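Local coordinates for DUF3256 domain-containing protein (Porphyromonas gingivalis W83, PDB 2P3P) that is of unknown function but can bind magnesium and probably belongs to a membrane-associated protein, at residues A18-V23 with T112-L117; M29-D34 with L51-G56; R69-T72 with G76-F79; V95-V98 with D104-I107. All blocks are in the same frame, centred on the assembly; numbering follows the deposited sequence. Where two conformers were deposited one is given.

Contact 1. Residues A18-V23 with T112-L117; sequences AMPESV and TEWKPL
Met19, a selenomethionine, lies across the indole of Trp114, and this pair forms the dense part of the contact. Its backbone starts the overlap, with CA 3.4 Å from Trp114 NE1, and CB follows over NE1 and CE2, 3.6 Å from Trp114 CE2. CG then stands 3.6 Å from the centroid of the six-membered ring, only 13° off its normal, a CH-pi contact squarely over the face. With CG and SE both carried on in an extended chain (chi1 -178°, chi2 -179°), the selenium stands obliquely to the six-membered ring, on its CH2 side, 3.7 Å from Trp114 CH2, a Met-aromatic contact. The loop after helix 11-18 is thereby laid on the bend that leads from strand 104-111 into strand 116-117, at one edge of the seven-stranded antiparallel sheet. Trp114 NE1 is hydrogen-bonded to the carbonyl of Cys15 in that helix, which fixes the indole's rotation, and Tyr110 meets the indole edge-to-face. Toward solvent the packing thins: Pro20 CD and Val23 CG1 each come obliquely to the ring at 3.8 Å, on Trp114 CG and CE3 respectively, both from partly exposed residues, while exposed Ala18 offers little more than its carbonyl oxygen, 4.0 Å from Trp114 CD1.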
loop_
_atom_site.group_PDB
_atom_site.type_symbol
_atom_site.label_atom_id
_atom_site.label_comp_id
_atom_site.label_asym_id
_atom_site.label_seq_id
_atom_site.Cartn_x
_atom_site.Cartn_y
_atom_site.Cartn_z
ATOM N N ALA A 18 3.072 15.579 13.195
ATOM C CA ALA A 18 1.745 16.037 13.682
ATOM C C ALA A 18 0.582 15.052 13.493
ATOM O O ALA A 18 -0.582 15.376 13.766
ATOM C CB ALA A 18 1.403 17.374 13.037
HETATM N N MSE A 19 0.866 13.842 13.033
HETATM C CA MSE A 19 -0.178 12.822 12.858
HETATM C C MSE A 19 -0.739 12.459 14.248
HETATM O O MSE A 19 0.026 12.198 15.160
HETATM C CB MSE A 19 0.438 11.594 12.189
HETATM C CG MSE A 19 -0.516 10.446 11.886
HETATM SE SE MSE A 19 0.480 8.979 11.080
HETATM C CE MSE A 19 1.594 8.598 12.623
ATOM N N PRO A 20 -2.072 12.504 14.430
ATOM C CA PRO A 20 -2.625 12.114 15.722
ATOM C C PRO A 20 -2.303 10.630 15.988
ATOM O O PRO A 20 -2.375 9.770 15.079
ATOM C CB PRO A 20 -4.145 12.289 15.539
ATOM C CG PRO A 20 -4.320 13.284 14.391
ATOM C CD PRO A 20 -3.108 12.962 13.475
ATOM N N GLU A 21 -1.962 10.329 17.231
ATOM C CA GLU A 21 -1.746 8.933 17.631
ATOM C C GLU A 21 -2.937 8.026 17.247
ATOM O O GLU A 21 -2.742 6.872 16.831
ATOM C CB GLU A 21 -1.494 8.854 19.141
ATOM C CG GLU A 21 -1.148 7.464 19.621
ATOM C CD GLU A 21 -0.739 7.415 21.095
ATOM O OE1 GLU A 21 -0.142 8.377 21.615
ATOM O OE2 GLU A 21 -1.002 6.381 21.723
ATOM N N SER A 22 -4.160 8.526 17.437
ATOM C CA SER A 22 -5.374 7.737 17.153
ATOM C C SER A 22 -5.478 7.368 15.701
ATOM O O SER A 22 -5.976 6.320 15.397
ATOM C CB SER A 22 -6.635 8.451 17.632
ATOM O OG SER A 22 -7.774 7.574 17.698
ATOM N N VAL A 23 -4.945 8.206 14.791
ATOM C CA VAL A 23 -4.970 7.893 13.345
ATOM C C VAL A 23 -4.092 6.678 13.006
ATOM O O VAL A 23 -4.446 5.867 12.130
ATOM C CB VAL A 23 -4.569 9.160 12.495
ATOM C CG1 VAL A 23 -4.154 8.800 11.059
ATOM C CG2 VAL A 23 -5.697 10.151 12.478
ATOM N N THR A 112 -3.419 16.915 4.296
ATOM C CA THR A 112 -2.162 17.079 5.062
ATOM C C THR A 112 -2.398 17.366 6.558
ATOM O O THR A 112 -1.460 17.333 7.362
ATOM C CB THR A 112 -1.241 18.116 4.423
ATOM O OG1 THR A 112 -1.987 19.290 4.084
ATOM C CG2 THR A 112 -0.605 17.590 3.135
ATOM N N GLU A 113 -3.639 17.675 6.915
ATOM C CA GLU A 113 -4.061 17.865 8.308
ATOM C C GLU A 113 -4.771 16.651 8.901
ATOM O O GLU A 113 -5.472 16.788 9.939
ATOM C CB GLU A 113 -5.018 19.053 8.429
ATOM C CG GLU A 113 -4.427 20.424 8.044
ATOM C CD GLU A 113 -4.164 20.526 6.524
ATOM O OE1 GLU A 113 -5.082 20.331 5.705
ATOM O OE2 GLU A 113 -3.000 20.755 6.144
ATOM N N TRP A 114 -4.618 15.508 8.228
ATOM C CA TRP A 114 -5.097 14.169 8.651
ATOM C C TRP A 114 -6.620 13.984 8.627
ATOM O O TRP A 114 -7.181 13.165 9.358
ATOM C CB TRP A 114 -4.435 13.800 9.974
ATOM C CG TRP A 114 -2.957 13.628 9.766
ATOM C CD1 TRP A 114 -1.964 14.492 10.106
ATOM C CD2 TRP A 114 -2.337 12.542 9.104
ATOM N NE1 TRP A 114 -0.740 13.967 9.723
ATOM C CE2 TRP A 114 -0.965 12.757 9.124
ATOM C CE3 TRP A 114 -2.828 11.347 8.550
ATOM C CZ2 TRP A 114 -0.054 11.845 8.564
ATOM C CZ3 TRP A 114 -1.911 10.449 7.985
ATOM C CH2 TRP A 114 -0.559 10.721 7.994
ATOM N N LYS A 115 -7.287 14.755 7.767
ATOM C CA LYS A 115 -8.726 14.604 7.559
ATOM C C LYS A 115 -8.861 13.492 6.548
ATOM O O LYS A 115 -8.253 13.581 5.498
ATOM C CB LYS A 115 -9.335 15.913 7.022
ATOM C CG LYS A 115 -10.846 15.920 6.818
ATOM C CD LYS A 115 -11.282 17.251 6.139
ATOM C CE LYS A 115 -12.769 17.450 6.142
ATOM N NZ LYS A 115 -13.407 16.611 5.124
ATOM N N PRO A 116 -9.625 12.430 6.866
ATOM C CA PRO A 116 -9.790 11.331 5.913
ATOM C C PRO A 116 -10.607 11.704 4.672
ATOM O O PRO A 116 -11.619 12.411 4.763
ATOM C CB PRO A 116 -10.498 10.247 6.729
ATOM C CG PRO A 116 -11.124 10.951 7.837
ATOM C CD PRO A 116 -10.333 12.153 8.128
ATOM N N LEU A 117 -10.130 11.235 3.529
ATOM C CA LEU A 117 -10.783 11.493 2.277
ATOM C C LEU A 117 -11.363 10.187 1.762
ATOM O O LEU A 117 -10.962 9.116 2.175
ATOM C CB LEU A 117 -9.840 12.160 1.316
ATOM C CG LEU A 117 -9.233 13.501 1.774
ATOM C CD1 LEU A 117 -8.115 13.964 0.798
ATOM C CD2 LEU A 117 -10.328 14.583 1.931
#

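Contact 2. Residues M29-D34 with L51-G56; sequences MEERND and LESSLG
Glu31 reaches out from the first turn of helix 29-39 and grips the turn that follows strand 47-52. Its CB rests on a methyl group, 3.7 Å from Leu51 CD2, and CG continues past the same methyl at 4.0 Å from Leu51 CD2, so the aliphatic part of the chain lies against Leu51. The extended chain (chi2 171°) runs on past this methyl, Glu31 CD still 3.9 Å from Leu51 CD2, and presents the two oxygens to the serines. There they divide the work. OE1 accepts from the hydroxyl of Ser53, with OG 2.9 Å from Glu31 OE1, and also takes the backbone N-H of Thr28, just ahead of the helix. OE2 accepts from the backbone of Ser54, whose N lies 2.8 Å from Glu31 OE2 in an almost straight bond of 176°. The bonds from Ser53 OG and Ser54 N both use syn lone pairs, so the carboxylate is clasped as a two-pronged acceptor and its rotation is fixed. Ser54 OG, 3.3 Å from Glu31 OE2, adds at most a weak bond. The small hydrophobic touch thus lies on the strand side and the polar clasp on the turn side of a surface contact. Residues Ser53 to Gly56 form a type I beta turn, closed by Gly56 N to Ser53 O at 2.8 Å, a turn within the short connection of the hairpin between strands 47-52 and 58-64.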
loop_
_atom_site.group_PDB
_atom_site.type_symbol
_atom_site.label_atom_id
_atom_site.label_comp_id
_atom_site.label_asym_id
_atom_site.label_seq_id
_atom_site.Cartn_x
_atom_site.Cartn_y
_atom_site.Cartn_z
HETATM N N MSE A 29 2.565 8.860 20.741
HETATM C CA MSE A 29 2.959 10.162 20.182
HETATM C C MSE A 29 4.392 10.493 20.630
HETATM O O MSE A 29 5.237 10.935 19.845
HETATM C CB MSE A 29 1.984 11.251 20.645
HETATM C CG MSE A 29 2.374 12.660 20.250
HETATM SE SE MSE A 29 2.311 12.847 18.298
HETATM C CE MSE A 29 0.525 13.538 18.089
ATOM N N GLU A 30 4.643 10.243 21.900
ATOM C CA GLU A 30 5.941 10.487 22.501
ATOM C C GLU A 30 7.054 9.598 21.928
ATOM O O GLU A 30 8.126 10.093 21.654
ATOM C CB GLU A 30 5.837 10.365 24.031
ATOM C CG GLU A 30 4.792 11.306 24.628
ATOM C CD GLU A 30 3.480 10.608 25.005
ATOM O OE1 GLU A 30 2.949 9.792 24.190
ATOM O OE2 GLU A 30 2.999 10.896 26.127
ATOM N N GLU A 31 6.805 8.303 21.744
ATOM C CA GLU A 31 7.743 7.448 21.030
ATOM C C GLU A 31 8.045 7.980 19.610
ATOM O O GLU A 31 9.193 8.019 19.168
ATOM C CB GLU A 31 7.206 6.003 20.953
ATOM C CG GLU A 31 7.267 5.268 22.301
ATOM C CD GLU A 31 6.554 3.951 22.268
ATOM O OE1 GLU A 31 5.645 3.778 21.435
ATOM O OE2 GLU A 31 6.928 3.071 23.044
ATOM N N ARG A 32 6.997 8.338 18.875
ATOM C CA ARG A 32 7.157 8.900 17.539
ATOM C C ARG A 32 7.979 10.190 17.510
ATOM O O ARG A 32 8.929 10.328 16.715
ATOM C CB ARG A 32 5.795 9.158 16.907
ATOM C CG ARG A 32 5.869 9.716 15.494
ATOM C CD ARG A 32 4.703 9.327 14.578
ATOM N NE ARG A 32 3.416 9.237 15.274
ATOM C CZ ARG A 32 2.573 10.238 15.502
ATOM N NH1 ARG A 32 2.848 11.487 15.109
ATOM N NH2 ARG A 32 1.444 9.979 16.165
ATOM N N ASN A 33 7.627 11.134 18.364
ATOM C CA ASN A 33 8.315 12.408 18.330
ATOM C C ASN A 33 9.731 12.278 18.927
ATOM O O ASN A 33 10.632 12.999 18.516
ATOM C CB ASN A 33 7.440 13.544 18.892
ATOM C CG ASN A 33 6.685 14.294 17.777
ATOM O OD1 ASN A 33 5.739 13.760 17.167
ATOM N ND2 ASN A 33 7.161 15.500 17.460
ATOM N N ASP A 34 9.952 11.299 19.808
ATOM C CA ASP A 34 11.322 10.986 20.298
ATOM C C ASP A 34 12.161 10.272 19.188
ATOM O O ASP A 34 13.327 10.593 18.993
ATOM C CB ASP A 34 11.322 10.193 21.639
ATOM C CG ASP A 34 10.789 11.012 22.868
ATOM O OD1 ASP A 34 10.727 12.268 22.861
ATOM O OD2 ASP A 34 10.427 10.384 23.891
ATOM N N LEU A 51 12.025 0.034 17.285
ATOM C CA LEU A 51 11.548 0.329 18.630
ATOM C C LEU A 51 10.664 -0.809 19.089
ATOM O O LEU A 51 9.957 -1.428 18.284
ATOM C CB LEU A 51 10.744 1.645 18.616
ATOM C CG LEU A 51 10.110 2.272 19.859
ATOM C CD1 LEU A 51 11.143 2.923 20.824
ATOM C CD2 LEU A 51 9.139 3.303 19.359
ATOM N N GLU A 52 10.739 -1.126 20.379
ATOM C CA GLU A 52 9.774 -2.020 21.008
ATOM C C GLU A 52 8.784 -1.084 21.667
ATOM O O GLU A 52 9.104 -0.426 22.655
ATOM C CB GLU A 52 10.432 -2.948 22.033
ATOM C CG GLU A 52 11.412 -3.959 21.423
ATOM C CD GLU A 52 12.113 -4.812 22.471
ATOM O OE1 GLU A 52 13.358 -4.745 22.550
ATOM O OE2 GLU A 52 11.431 -5.551 23.218
ATOM N N SER A 53 7.596 -0.982 21.094
ATOM C CA SER A 53 6.635 0.007 21.565
ATOM C C SER A 53 6.018 -0.374 22.918
ATOM O O SER A 53 5.686 -1.535 23.175
ATOM C CB SER A 53 5.560 0.298 20.528
ATOM O OG SER A 53 4.559 1.163 21.081
ATOM N N SER A 54 5.866 0.629 23.778
ATOM C CA SER A 54 5.155 0.460 25.040
ATOM C C SER A 54 3.751 -0.053 24.790
ATOM O O SER A 54 3.102 -0.549 25.704
ATOM C CB SER A 54 5.065 1.784 25.790
ATOM O OG SER A 54 4.308 2.739 25.057
ATOM N N LEU A 55 3.272 0.094 23.556
ATOM C CA LEU A 55 1.919 -0.328 23.204
ATOM C C LEU A 55 1.852 -1.842 22.950
ATOM O O LEU A 55 0.775 -2.433 22.905
ATOM C CB LEU A 55 1.426 0.459 21.974
ATOM C CG LEU A 55 1.166 1.946 22.271
ATOM C CD1 LEU A 55 0.893 2.753 21.034
ATOM C CD2 LEU A 55 -0.029 2.100 23.240
ATOM N N GLY A 56 3.026 -2.450 22.806
ATOM C CA GLY A 56 3.170 -3.843 22.461
ATOM C C GLY A 56 3.812 -3.837 21.085
ATOM O O GLY A 56 3.562 -2.959 20.255
#

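Contact 3. Residues R69-T72 with G76-F79; sequences RIQT and GEVF
The beta hairpin of strands 67-72 and 77-84 is paired here close to its turn, the short strand axes running antiparallel at 166°. Ile70 and Val78 form the hydrogen-bonded pair, with Ile70 N 2.7 Å from Val78 O and Val78 N 2.9 Å from Ile70 O. Near the turn, Gly76 O takes two donors from Thr72: the hydroxyl, OG1 2.8 Å from Gly76 O, comes in the carbonyl plane on a lone pair, whereas the backbone N approaches from above that plane. Arg69, Glu77 and Phe79 interlock on one face of the sheet. Bent at chi3 (-60°), Arg69 lays one guanidinium face against Phe79 CD1 and CE1, obliquely to the ring itself, with NH2 3.4 Å from Phe79 CE1 and the planes 28° apart. Glu77 comes to the guanidinium edge instead, where Arg69 NH1 is 3.0 Å from Glu77 OE2, a salt bridge whose hydrogen bond is weak. Glu161 is a second acidic partner, at Arg69 NH2. Ile70 and Val78 side chains occupy the other face. The hairpin lies mid-sheet, strand 58-64 bonding to Arg69 and Gln71 and strand 90-98 to Glu77 and Phe79, while Leu24 packs on Val78.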
loop_
_atom_site.group_PDB
_atom_site.type_symbol
_atom_site.label_atom_id
_atom_site.label_comp_id
_atom_site.label_asym_id
_atom_site.label_seq_id
_atom_site.Cartn_x
_atom_site.Cartn_y
_atom_site.Cartn_z
ATOM N N ARG A 69 8.274 4.065 5.520
ATOM C CA ARG A 69 7.844 2.674 5.428
ATOM C C ARG A 69 8.038 2.074 6.793
ATOM O O ARG A 69 9.160 2.096 7.344
ATOM C CB ARG A 69 8.637 1.912 4.354
ATOM C CG ARG A 69 8.131 0.454 4.118
ATOM C CD ARG A 69 9.011 -0.327 3.136
ATOM N NE ARG A 69 9.164 0.204 1.780
ATOM C CZ ARG A 69 8.301 0.054 0.785
ATOM N NH1 ARG A 69 7.097 -0.517 0.949
ATOM N NH2 ARG A 69 8.610 0.566 -0.390
ATOM N N ILE A 70 6.935 1.611 7.354
ATOM C CA ILE A 70 6.888 1.022 8.670
ATOM C C ILE A 70 6.489 -0.475 8.607
ATOM O O ILE A 70 5.534 -0.848 7.912
ATOM C CB ILE A 70 5.875 1.798 9.508
ATOM C CG1 ILE A 70 6.134 3.312 9.392
ATOM C CG2 ILE A 70 5.958 1.404 10.919
ATOM C CD1 ILE A 70 5.156 4.140 10.164
ATOM N N GLN A 71 7.214 -1.329 9.316
ATOM C CA GLN A 71 6.821 -2.704 9.471
ATOM C C GLN A 71 6.365 -2.916 10.900
ATOM O O GLN A 71 7.059 -2.520 11.838
ATOM C CB GLN A 71 7.973 -3.671 9.181
ATOM C CG GLN A 71 8.617 -3.445 7.773
ATOM C CD GLN A 71 7.677 -3.683 6.575
ATOM O OE1 GLN A 71 7.883 -3.098 5.495
ATOM N NE2 GLN A 71 6.658 -4.512 6.755
ATOM N N THR A 72 5.195 -3.530 11.052
ATOM C CA THR A 72 4.627 -3.824 12.365
ATOM C C THR A 72 4.301 -5.294 12.474
ATOM O O THR A 72 4.139 -5.997 11.457
ATOM C CB THR A 72 3.296 -3.084 12.603
ATOM O OG1 THR A 72 2.239 -3.681 11.820
ATOM C CG2 THR A 72 3.423 -1.605 12.320
ATOM N N GLY A 76 0.701 -5.036 9.779
ATOM C CA GLY A 76 1.535 -5.261 8.615
ATOM C C GLY A 76 2.341 -4.012 8.262
ATOM O O GLY A 76 2.809 -3.295 9.154
ATOM N N GLU A 77 2.550 -3.815 6.970
ATOM C CA GLU A 77 3.325 -2.680 6.447
ATOM C C GLU A 77 2.453 -1.445 6.261
ATOM O O GLU A 77 1.373 -1.533 5.696
ATOM C CB GLU A 77 3.911 -3.031 5.087
ATOM C CG GLU A 77 4.668 -1.892 4.483
ATOM C CD GLU A 77 5.298 -2.258 3.177
ATOM O OE1 GLU A 77 4.534 -2.290 2.173
ATOM O OE2 GLU A 77 6.515 -2.499 3.164
ATOM N N VAL A 78 2.970 -0.291 6.680
ATOM C CA VAL A 78 2.388 1.018 6.385
ATOM C C VAL A 78 3.407 1.824 5.609
ATOM O O VAL A 78 4.537 2.045 6.087
ATOM C CB VAL A 78 2.030 1.763 7.707
ATOM C CG1 VAL A 78 1.587 3.279 7.446
ATOM C CG2 VAL A 78 1.057 0.996 8.526
ATOM N N PHE A 79 3.003 2.260 4.409
ATOM C CA PHE A 79 3.874 3.013 3.532
ATOM C C PHE A 79 3.128 4.302 3.211
ATOM O O PHE A 79 1.981 4.258 2.826
ATOM C CB PHE A 79 4.180 2.226 2.278
ATOM C CG PHE A 79 5.093 2.932 1.349
ATOM C CD1 PHE A 79 6.477 2.886 1.562
ATOM C CD2 PHE A 79 4.596 3.652 0.275
ATOM C CE1 PHE A 79 7.371 3.552 0.681
ATOM C CE2 PHE A 79 5.482 4.315 -0.603
ATOM C CZ PHE A 79 6.855 4.279 -0.384
#

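Contact 4. Residues V95-V98 with D104-I107; sequences VTTV and DSRI
Thr97 and Ser105 meet hydroxyl to hydroxyl across the two strands, Ser105 OG donating to Thr97 OG1 at 2.7 Å. They form a non-hydrogen-bonded pair of the antiparallel hairpin, so their side chains stand close together on one face, and both take the same first torsion (chi1 -54° and -64°), which sets each oxygen beside its own backbone N and turns the two toward each other. Next to them on this face, Val95 CG2 lies 4.3 Å from Ile107 CG1, a loose apolar touch. The opposite face carries Thr96 beside Arg106, two side chains running alongside and pointing the same way, with Arg106 NH2 3.7 Å from Thr96 CB. Between these side chains the backbones are paired: Thr96 N lies 2.9 Å from Arg106 O, and Arg106 N lies 2.8 Å from Thr96 O. Thr96 O also accepts a hydrogen bond from a water, 2.9 Å away, and this water accepts a weak bond from Arg106 NE. Farther along, Val98 N reaches Asp104 O less straightly, at 136°.

In the next shell, Asp108 pairs with Arg106 NH1 in a salt bridge. Strand 155-159 of the second sheet comes against the Thr97 face, where the Val157 N-H bonds to Ser105 OG. Met155 N bonds to Asp104 OD1, whose side chain leaves the sheet on the other face. The Ser105 hydroxyl, donor to Thr97 OG1 and acceptor from Val157 N, thus links the hairpin to the second sheet, while Arg106 is held alongside Thr96 by the water and by its salt bridge to Asp108.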
loop_
_atom_site.group_PDB
_atom_site.type_symbol
_atom_site.label_atom_id
_atom_site.label_comp_id
_atom_site.label_asym_id
_atom_site.label_seq_id
_atom_site.Cartn_x
_atom_site.Cartn_y
_atom_site.Cartn_z
ATOM N N VAL A 95 -0.535 3.350 2.248
ATOM C CA VAL A 95 -0.839 2.019 1.757
ATOM C C VAL A 95 -0.476 1.069 2.890
ATOM O O VAL A 95 0.681 1.020 3.340
ATOM C CB VAL A 95 -0.042 1.648 0.453
ATOM C CG1 VAL A 95 -0.441 0.256 -0.044
ATOM C CG2 VAL A 95 -0.231 2.664 -0.635
ATOM N N THR A 96 -1.468 0.325 3.345
ATOM C CA THR A 96 -1.294 -0.550 4.507
ATOM C C THR A 96 -1.561 -1.964 4.040
ATOM O O THR A 96 -2.663 -2.257 3.517
ATOM C CB THR A 96 -2.221 -0.190 5.671
ATOM O OG1 THR A 96 -2.058 1.181 6.050
ATOM C CG2 THR A 96 -1.920 -1.103 6.893
ATOM N N THR A 97 -0.574 -2.837 4.225
ATOM C CA THR A 97 -0.572 -4.153 3.641
ATOM C C THR A 97 -0.338 -5.223 4.691
ATOM O O THR A 97 0.755 -5.298 5.307
ATOM C CB THR A 97 0.535 -4.302 2.538
ATOM O OG1 THR A 97 0.429 -3.279 1.549
ATOM C CG2 THR A 97 0.427 -5.670 1.885
ATOM N N VAL A 98 -1.347 -6.064 4.909
ATOM C CA VAL A 98 -1.133 -7.262 5.756
ATOM C C VAL A 98 -0.296 -8.244 4.908
ATOM O O VAL A 98 -0.489 -8.344 3.695
ATOM C CB VAL A 98 -2.462 -7.874 6.241
ATOM C CG1 VAL A 98 -3.278 -6.837 6.956
ATOM C CG2 VAL A 98 -3.236 -8.416 5.077
ATOM N N ASP A 104 -2.341 -8.359 1.140
ATOM C CA ASP A 104 -3.547 -7.633 0.746
ATOM C C ASP A 104 -3.442 -6.223 1.299
ATOM O O ASP A 104 -3.148 -6.027 2.492
ATOM C CB ASP A 104 -4.787 -8.396 1.242
ATOM C CG ASP A 104 -6.087 -7.876 0.652
ATOM O OD1 ASP A 104 -6.132 -7.590 -0.581
ATOM O OD2 ASP A 104 -7.106 -7.793 1.425
ATOM N N SER A 105 -3.640 -5.241 0.420
ATOM C CA SER A 105 -3.406 -3.851 0.717
ATOM C C SER A 105 -4.718 -3.062 0.814
ATOM O O SER A 105 -5.675 -3.366 0.115
ATOM C CB SER A 105 -2.542 -3.231 -0.393
ATOM O OG SER A 105 -1.249 -3.822 -0.441
ATOM N N ARG A 106 -4.678 -1.988 1.622
ATOM C CA ARG A 106 -5.695 -0.937 1.638
ATOM C C ARG A 106 -4.960 0.348 1.289
ATOM O O ARG A 106 -3.840 0.549 1.746
ATOM C CB ARG A 106 -6.319 -0.800 3.023
ATOM C CG ARG A 106 -7.043 -2.042 3.505
ATOM C CD ARG A 106 -7.723 -1.879 4.913
ATOM N NE ARG A 106 -6.769 -1.324 5.858
ATOM C CZ ARG A 106 -6.619 -0.015 6.047
ATOM N NH1 ARG A 106 -7.399 0.822 5.368
ATOM N NH2 ARG A 106 -5.657 0.450 6.847
ATOM N N ILE A 107 -5.543 1.162 0.442
ATOM C CA ILE A 107 -5.020 2.500 0.158
ATOM C C ILE A 107 -5.991 3.511 0.812
ATOM O O ILE A 107 -7.217 3.510 0.534
ATOM C CB ILE A 107 -4.913 2.791 -1.349
ATOM C CG1 ILE A 107 -4.171 1.698 -2.098
ATOM C CG2 ILE A 107 -4.182 4.129 -1.578
ATOM C CD1 ILE A 107 -4.139 1.939 -3.586
HETATM O O HOH W 1 -4.479 -3.370 5.508
#

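All four contacts reach the seven-stranded antiparallel sheet, whose strands lie side by side in chain order. Contact 1 closes a long loop, and contacts 2, 3 and 4 follow one another inside it. Contacts 3 and 4 sit on successive hairpins, their centres about 9 Å apart, and are joined by backbone bonds between strands 77-84 and 90-98, Phe79 O to Val95 N among them. Contacts 1 and 2, with centres about 17 Å apart, meet through Met19 O with Arg32 and Glu21 with Met29. They bring the N-terminal helices and loop to regions near both ends of the sheet, whereas contacts 2 and 4 lie about 22 Å apart without touching.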